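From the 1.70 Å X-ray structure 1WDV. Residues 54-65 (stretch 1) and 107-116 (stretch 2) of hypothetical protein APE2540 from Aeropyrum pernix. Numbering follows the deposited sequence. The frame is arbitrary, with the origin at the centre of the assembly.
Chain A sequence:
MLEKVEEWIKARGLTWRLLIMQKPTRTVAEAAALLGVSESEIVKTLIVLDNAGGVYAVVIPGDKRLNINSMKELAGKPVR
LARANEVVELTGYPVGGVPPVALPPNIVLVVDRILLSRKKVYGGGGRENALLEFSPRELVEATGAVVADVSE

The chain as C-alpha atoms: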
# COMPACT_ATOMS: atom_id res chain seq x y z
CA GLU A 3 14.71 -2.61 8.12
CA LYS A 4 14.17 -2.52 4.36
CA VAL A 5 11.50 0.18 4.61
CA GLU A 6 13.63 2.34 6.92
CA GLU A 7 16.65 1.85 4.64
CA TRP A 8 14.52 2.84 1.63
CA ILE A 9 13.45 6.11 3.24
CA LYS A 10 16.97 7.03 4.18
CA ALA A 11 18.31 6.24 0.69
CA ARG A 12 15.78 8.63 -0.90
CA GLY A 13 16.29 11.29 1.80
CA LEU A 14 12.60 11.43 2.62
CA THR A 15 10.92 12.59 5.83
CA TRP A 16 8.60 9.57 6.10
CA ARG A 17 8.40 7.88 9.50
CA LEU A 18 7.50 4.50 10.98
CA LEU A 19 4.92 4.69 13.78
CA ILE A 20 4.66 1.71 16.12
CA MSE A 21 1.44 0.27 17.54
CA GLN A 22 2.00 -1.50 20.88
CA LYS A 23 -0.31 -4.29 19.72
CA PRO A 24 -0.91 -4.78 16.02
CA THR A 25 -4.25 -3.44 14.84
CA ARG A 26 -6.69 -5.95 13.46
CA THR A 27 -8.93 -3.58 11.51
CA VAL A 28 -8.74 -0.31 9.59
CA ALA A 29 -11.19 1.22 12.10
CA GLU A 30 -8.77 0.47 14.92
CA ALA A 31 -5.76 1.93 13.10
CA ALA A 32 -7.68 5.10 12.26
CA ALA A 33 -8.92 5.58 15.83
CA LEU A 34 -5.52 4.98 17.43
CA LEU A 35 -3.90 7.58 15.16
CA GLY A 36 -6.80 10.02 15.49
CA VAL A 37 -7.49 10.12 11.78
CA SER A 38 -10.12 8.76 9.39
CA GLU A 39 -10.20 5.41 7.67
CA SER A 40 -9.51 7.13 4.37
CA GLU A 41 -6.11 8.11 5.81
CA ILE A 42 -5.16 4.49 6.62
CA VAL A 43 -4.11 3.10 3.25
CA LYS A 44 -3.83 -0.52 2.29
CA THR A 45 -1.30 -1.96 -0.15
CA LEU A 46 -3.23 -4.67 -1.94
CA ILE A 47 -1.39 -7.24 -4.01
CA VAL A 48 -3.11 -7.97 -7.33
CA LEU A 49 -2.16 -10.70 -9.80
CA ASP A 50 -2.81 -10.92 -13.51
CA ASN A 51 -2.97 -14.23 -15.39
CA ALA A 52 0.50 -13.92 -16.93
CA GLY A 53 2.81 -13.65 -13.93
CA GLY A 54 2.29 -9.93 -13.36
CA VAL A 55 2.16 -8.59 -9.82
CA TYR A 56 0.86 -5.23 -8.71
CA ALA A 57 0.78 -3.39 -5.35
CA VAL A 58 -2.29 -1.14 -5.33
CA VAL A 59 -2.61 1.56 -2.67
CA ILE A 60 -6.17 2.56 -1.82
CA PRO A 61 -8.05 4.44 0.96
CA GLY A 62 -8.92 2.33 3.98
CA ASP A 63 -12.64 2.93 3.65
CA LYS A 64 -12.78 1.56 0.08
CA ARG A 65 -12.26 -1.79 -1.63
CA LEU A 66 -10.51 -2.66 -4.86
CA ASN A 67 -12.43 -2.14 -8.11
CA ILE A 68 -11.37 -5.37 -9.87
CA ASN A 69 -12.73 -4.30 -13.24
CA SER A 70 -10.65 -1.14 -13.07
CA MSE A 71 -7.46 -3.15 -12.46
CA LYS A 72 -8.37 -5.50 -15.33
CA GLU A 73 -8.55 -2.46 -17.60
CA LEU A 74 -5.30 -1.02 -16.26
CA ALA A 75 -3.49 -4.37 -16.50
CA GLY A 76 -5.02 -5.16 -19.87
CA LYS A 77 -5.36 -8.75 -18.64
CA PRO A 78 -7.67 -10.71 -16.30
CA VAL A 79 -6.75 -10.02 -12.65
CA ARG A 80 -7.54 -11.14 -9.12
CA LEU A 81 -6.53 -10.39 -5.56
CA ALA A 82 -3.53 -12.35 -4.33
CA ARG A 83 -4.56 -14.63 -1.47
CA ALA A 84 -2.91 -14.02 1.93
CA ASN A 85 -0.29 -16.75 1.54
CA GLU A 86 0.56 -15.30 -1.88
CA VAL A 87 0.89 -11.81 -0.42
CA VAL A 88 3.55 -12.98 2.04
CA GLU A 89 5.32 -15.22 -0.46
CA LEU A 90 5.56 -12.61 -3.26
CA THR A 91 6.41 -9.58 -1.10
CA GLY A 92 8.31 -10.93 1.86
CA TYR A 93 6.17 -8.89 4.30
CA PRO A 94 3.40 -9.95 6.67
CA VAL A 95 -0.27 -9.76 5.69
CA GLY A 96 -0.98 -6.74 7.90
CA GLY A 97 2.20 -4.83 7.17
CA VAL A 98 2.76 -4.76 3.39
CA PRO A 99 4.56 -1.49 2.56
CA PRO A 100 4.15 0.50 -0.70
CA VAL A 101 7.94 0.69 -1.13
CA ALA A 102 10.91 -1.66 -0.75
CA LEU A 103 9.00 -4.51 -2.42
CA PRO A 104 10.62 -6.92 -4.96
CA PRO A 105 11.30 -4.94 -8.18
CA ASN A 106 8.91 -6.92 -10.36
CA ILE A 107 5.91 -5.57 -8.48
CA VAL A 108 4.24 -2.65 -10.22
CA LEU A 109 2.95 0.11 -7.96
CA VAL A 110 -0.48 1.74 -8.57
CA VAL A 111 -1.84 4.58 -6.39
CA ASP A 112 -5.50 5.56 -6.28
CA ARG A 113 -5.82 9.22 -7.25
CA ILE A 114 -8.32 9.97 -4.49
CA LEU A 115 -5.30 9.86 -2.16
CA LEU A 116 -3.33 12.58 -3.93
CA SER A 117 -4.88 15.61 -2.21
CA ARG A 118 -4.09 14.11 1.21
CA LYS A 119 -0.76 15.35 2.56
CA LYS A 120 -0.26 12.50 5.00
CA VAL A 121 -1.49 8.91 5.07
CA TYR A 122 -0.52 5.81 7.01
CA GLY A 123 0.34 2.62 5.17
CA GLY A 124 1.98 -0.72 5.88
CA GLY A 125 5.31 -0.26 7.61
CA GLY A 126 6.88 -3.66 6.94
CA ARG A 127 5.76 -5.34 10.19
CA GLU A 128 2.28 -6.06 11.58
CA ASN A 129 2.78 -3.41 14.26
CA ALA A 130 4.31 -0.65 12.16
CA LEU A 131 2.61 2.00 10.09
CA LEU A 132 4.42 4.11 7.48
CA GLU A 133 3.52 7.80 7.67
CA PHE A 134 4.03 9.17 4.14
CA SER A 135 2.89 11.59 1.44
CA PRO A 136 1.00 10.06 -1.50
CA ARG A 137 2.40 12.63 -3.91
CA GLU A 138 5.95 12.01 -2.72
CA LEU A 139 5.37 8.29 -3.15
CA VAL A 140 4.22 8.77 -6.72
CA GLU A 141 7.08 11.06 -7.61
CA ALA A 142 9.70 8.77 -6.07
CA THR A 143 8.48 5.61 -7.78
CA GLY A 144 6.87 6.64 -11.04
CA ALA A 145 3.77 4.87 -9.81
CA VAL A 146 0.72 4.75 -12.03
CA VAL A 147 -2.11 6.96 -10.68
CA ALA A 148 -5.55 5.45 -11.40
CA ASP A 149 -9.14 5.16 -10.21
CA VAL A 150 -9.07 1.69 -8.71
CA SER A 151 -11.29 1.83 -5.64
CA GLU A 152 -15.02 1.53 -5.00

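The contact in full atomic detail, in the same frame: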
# COMPACT_ATOMS: atom_id res chain seq x y z
N GLY A 54 2.13 -11.31 -13.80
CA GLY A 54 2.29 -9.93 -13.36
C GLY A 54 1.81 -9.70 -11.93
O GLY A 54 0.82 -10.30 -11.49
N VAL A 55 2.52 -8.85 -11.21
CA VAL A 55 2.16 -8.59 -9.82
C VAL A 55 2.12 -7.10 -9.61
O VAL A 55 3.05 -6.38 -9.98
CB VAL A 55 3.18 -9.21 -8.85
CG1 VAL A 55 2.71 -8.99 -7.41
CG2 VAL A 55 3.33 -10.73 -9.17
N TYR A 56 1.04 -6.64 -8.99
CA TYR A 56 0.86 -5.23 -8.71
C TYR A 56 0.61 -4.98 -7.22
O TYR A 56 0.09 -5.85 -6.52
CB TYR A 56 -0.36 -4.70 -9.46
CG TYR A 56 -0.36 -4.96 -10.94
CD1 TYR A 56 -0.73 -6.21 -11.44
CD2 TYR A 56 0.01 -3.97 -11.85
CE1 TYR A 56 -0.75 -6.48 -12.80
CE2 TYR A 56 0.01 -4.24 -13.24
CZ TYR A 56 -0.38 -5.50 -13.69
OH TYR A 56 -0.37 -5.81 -15.03
N ALA A 57 1.02 -3.81 -6.74
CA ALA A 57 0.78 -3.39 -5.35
C ALA A 57 -0.09 -2.15 -5.59
O ALA A 57 0.34 -1.20 -6.22
CB ALA A 57 2.08 -3.00 -4.65
N VAL A 58 -1.32 -2.19 -5.08
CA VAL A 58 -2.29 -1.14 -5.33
C VAL A 58 -2.67 -0.48 -4.01
O VAL A 58 -3.24 -1.11 -3.13
CB VAL A 58 -3.55 -1.78 -6.00
CG1 VAL A 58 -4.54 -0.67 -6.46
CG2 VAL A 58 -3.10 -2.64 -7.21
N VAL A 59 -2.35 0.81 -3.89
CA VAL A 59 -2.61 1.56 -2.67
C VAL A 59 -3.93 2.30 -2.75
O VAL A 59 -4.11 3.17 -3.62
CB VAL A 59 -1.48 2.58 -2.40
CG1 VAL A 59 -1.71 3.27 -1.10
CG2 VAL A 59 -0.12 1.84 -2.38
N ILE A 60 -4.85 1.95 -1.85
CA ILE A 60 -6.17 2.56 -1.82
C ILE A 60 -6.57 3.02 -0.42
O ILE A 60 -5.96 2.60 0.57
CB ILE A 60 -7.28 1.60 -2.36
CG1 ILE A 60 -7.50 0.43 -1.39
CG2 ILE A 60 -6.88 1.03 -3.76
CD1 ILE A 60 -8.76 -0.43 -1.74
N PRO A 61 -7.55 3.92 -0.33
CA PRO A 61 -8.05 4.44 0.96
C PRO A 61 -8.61 3.29 1.79
O PRO A 61 -9.18 2.35 1.25
CB PRO A 61 -9.16 5.41 0.56
CG PRO A 61 -8.81 5.78 -0.84
CD PRO A 61 -8.28 4.53 -1.45
N GLY A 62 -8.48 3.39 3.10
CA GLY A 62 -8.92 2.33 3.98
C GLY A 62 -10.40 2.06 4.02
O GLY A 62 -10.81 0.94 4.41
N ASP A 63 -11.19 3.07 3.66
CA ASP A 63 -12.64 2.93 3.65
C ASP A 63 -13.18 2.51 2.28
O ASP A 63 -14.38 2.59 2.04
CB ASP A 63 -13.34 4.22 4.14
CG ASP A 63 -12.97 5.46 3.34
OD1 ASP A 63 -12.06 5.40 2.49
OD2 ASP A 63 -13.60 6.52 3.57
N LYS A 64 -12.31 2.03 1.39
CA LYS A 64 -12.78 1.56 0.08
C LYS A 64 -12.26 0.15 -0.16
O LYS A 64 -11.50 -0.38 0.64
CB LYS A 64 -12.26 2.45 -1.06
CG LYS A 64 -12.53 3.94 -0.88
CD LYS A 64 -13.97 4.31 -1.16
CE LYS A 64 -14.11 5.85 -1.26
NZ LYS A 64 -15.55 6.22 -1.34
N ARG A 65 -12.73 -0.47 -1.24
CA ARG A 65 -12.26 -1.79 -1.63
C ARG A 65 -11.77 -1.70 -3.06
O ARG A 65 -12.06 -0.73 -3.78
CB ARG A 65 -13.37 -2.84 -1.48
CG ARG A 65 -13.57 -3.24 -0.00
CD ARG A 65 -14.67 -4.25 0.24
NE ARG A 65 -14.57 -4.83 1.59
CZ ARG A 65 -15.59 -5.37 2.25
NH1 ARG A 65 -16.80 -5.39 1.70
NH2 ARG A 65 -15.40 -5.95 3.44
N ILE A 107 7.24 -6.04 -8.83
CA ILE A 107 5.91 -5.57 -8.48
C ILE A 107 5.68 -4.13 -8.93
O ILE A 107 6.45 -3.23 -8.63
CB ILE A 107 5.67 -5.74 -6.97
CG1 ILE A 107 5.87 -7.23 -6.63
CG2 ILE A 107 4.25 -5.22 -6.60
CD1 ILE A 107 5.52 -7.61 -5.19
N VAL A 108 4.60 -3.95 -9.68
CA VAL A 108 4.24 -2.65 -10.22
C VAL A 108 3.34 -1.90 -9.25
O VAL A 108 2.28 -2.42 -8.87
CB VAL A 108 3.50 -2.86 -11.54
CG1 VAL A 108 3.01 -1.53 -12.08
CG2 VAL A 108 4.44 -3.58 -12.52
N LEU A 109 3.74 -0.68 -8.90
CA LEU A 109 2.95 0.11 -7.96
C LEU A 109 1.88 0.98 -8.62
O LEU A 109 2.15 1.65 -9.63
CB LEU A 109 3.89 1.01 -7.14
CG LEU A 109 3.29 1.92 -6.06
CD1 LEU A 109 2.72 1.03 -4.97
CD2 LEU A 109 4.37 2.84 -5.49
N VAL A 110 0.67 0.95 -8.07
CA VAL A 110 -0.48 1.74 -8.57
C VAL A 110 -1.05 2.48 -7.36
O VAL A 110 -1.27 1.89 -6.32
CB VAL A 110 -1.58 0.81 -9.16
CG1 VAL A 110 -2.78 1.63 -9.64
CG2 VAL A 110 -1.02 -0.04 -10.31
N VAL A 111 -1.31 3.78 -7.51
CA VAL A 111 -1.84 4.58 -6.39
C VAL A 111 -3.18 5.18 -6.78
O VAL A 111 -3.31 5.78 -7.86
CB VAL A 111 -0.85 5.73 -6.03
CG1 VAL A 111 -1.42 6.60 -4.92
CG2 VAL A 111 0.45 5.11 -5.51
N ASP A 112 -4.20 4.98 -5.95
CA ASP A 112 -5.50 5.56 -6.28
C ASP A 112 -5.45 7.08 -6.20
O ASP A 112 -5.00 7.64 -5.20
CB ASP A 112 -6.60 5.06 -5.37
CG ASP A 112 -7.97 5.43 -5.92
OD1 ASP A 112 -8.37 6.61 -5.85
OD2 ASP A 112 -8.63 4.55 -6.48
N ARG A 113 -5.93 7.76 -7.24
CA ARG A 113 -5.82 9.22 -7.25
C ARG A 113 -6.58 9.94 -6.15
O ARG A 113 -6.24 11.08 -5.84
CB ARG A 113 -6.21 9.80 -8.64
CG ARG A 113 -7.58 10.41 -8.72
CD ARG A 113 -7.95 10.88 -10.12
NE ARG A 113 -7.84 9.83 -11.13
CZ ARG A 113 -6.85 9.73 -12.00
NH1 ARG A 113 -5.85 10.61 -12.01
NH2 ARG A 113 -6.86 8.74 -12.89
N ILE A 114 -7.58 9.30 -5.56
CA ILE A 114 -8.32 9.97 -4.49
C ILE A 114 -7.38 10.28 -3.31
O ILE A 114 -7.65 11.17 -2.50
CB ILE A 114 -9.55 9.12 -4.02
CG1 ILE A 114 -10.45 9.96 -3.12
CG2 ILE A 114 -9.10 7.92 -3.25
CD1 ILE A 114 -11.82 9.34 -2.91
N LEU A 115 -6.24 9.60 -3.24
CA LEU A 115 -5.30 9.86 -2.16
C LEU A 115 -4.37 11.04 -2.41
O LEU A 115 -3.74 11.52 -1.48
CB LEU A 115 -4.43 8.62 -1.92
CG LEU A 115 -5.16 7.36 -1.46
CD1 LEU A 115 -4.16 6.20 -1.47
CD2 LEU A 115 -5.75 7.57 -0.05
N LEU A 116 -4.30 11.54 -3.64
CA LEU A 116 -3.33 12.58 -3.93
C LEU A 116 -3.47 13.94 -3.24
O LEU A 116 -2.46 14.61 -3.00
CB LEU A 116 -3.23 12.74 -5.45
CG LEU A 116 -2.55 11.51 -6.07
CD1 LEU A 116 -2.56 11.66 -7.58
CD2 LEU A 116 -1.10 11.40 -5.56

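Neighbouring parallel β-strands illustrate a general rule: the backbone sets the register, and the side chains then pack in layers above and below it. Here five hydrogen bonds zip the strands together. Val-108 N donates to Val-55 O (2.9 Å) and Ala-57 N to Val-108 O (2.8 Å); the ladder continues through Val-110 and Val-59 and closes with Asp-112 N to Val-59 O (3.0 Å). Only alternate residues of each strand bond across, as parallel pairing requires.

Val-59 covers the most surface. Its CG2 meets Leu-109 CD1 at 3.9 Å and its CG1 meets Leu-115 CD1 at 3.8 Å, so a compact branched residue, well suited to a strand, touches a leucine with each methyl. Ala-57 lies on the same face, its CB 3.7 Å from Ile-107 CG2; the small methyl leaves room for the longer Ile-107, another large contributor, whose CG1 also packs 3.7 Å from Val-55 CG1. On the opposite face, Tyr-56 CD2 lies 3.7 Å from Val-108 CB, and Val-58 pairs with Val-110.

Beyond the ladder, Pro-61 takes over with apolar packing: its CG sits 3.2 Å from Ile-114 CG2 and 3.6 Å from Leu-115 CD2. Asp-112 OD1 accepts a hydrogen bond from Ile-114 N (2.8 Å), tying the end of its strand to the 3-10 segment that carries Ile-114 and Leu-115. Altogether 705 Å² is buried, both sides summed.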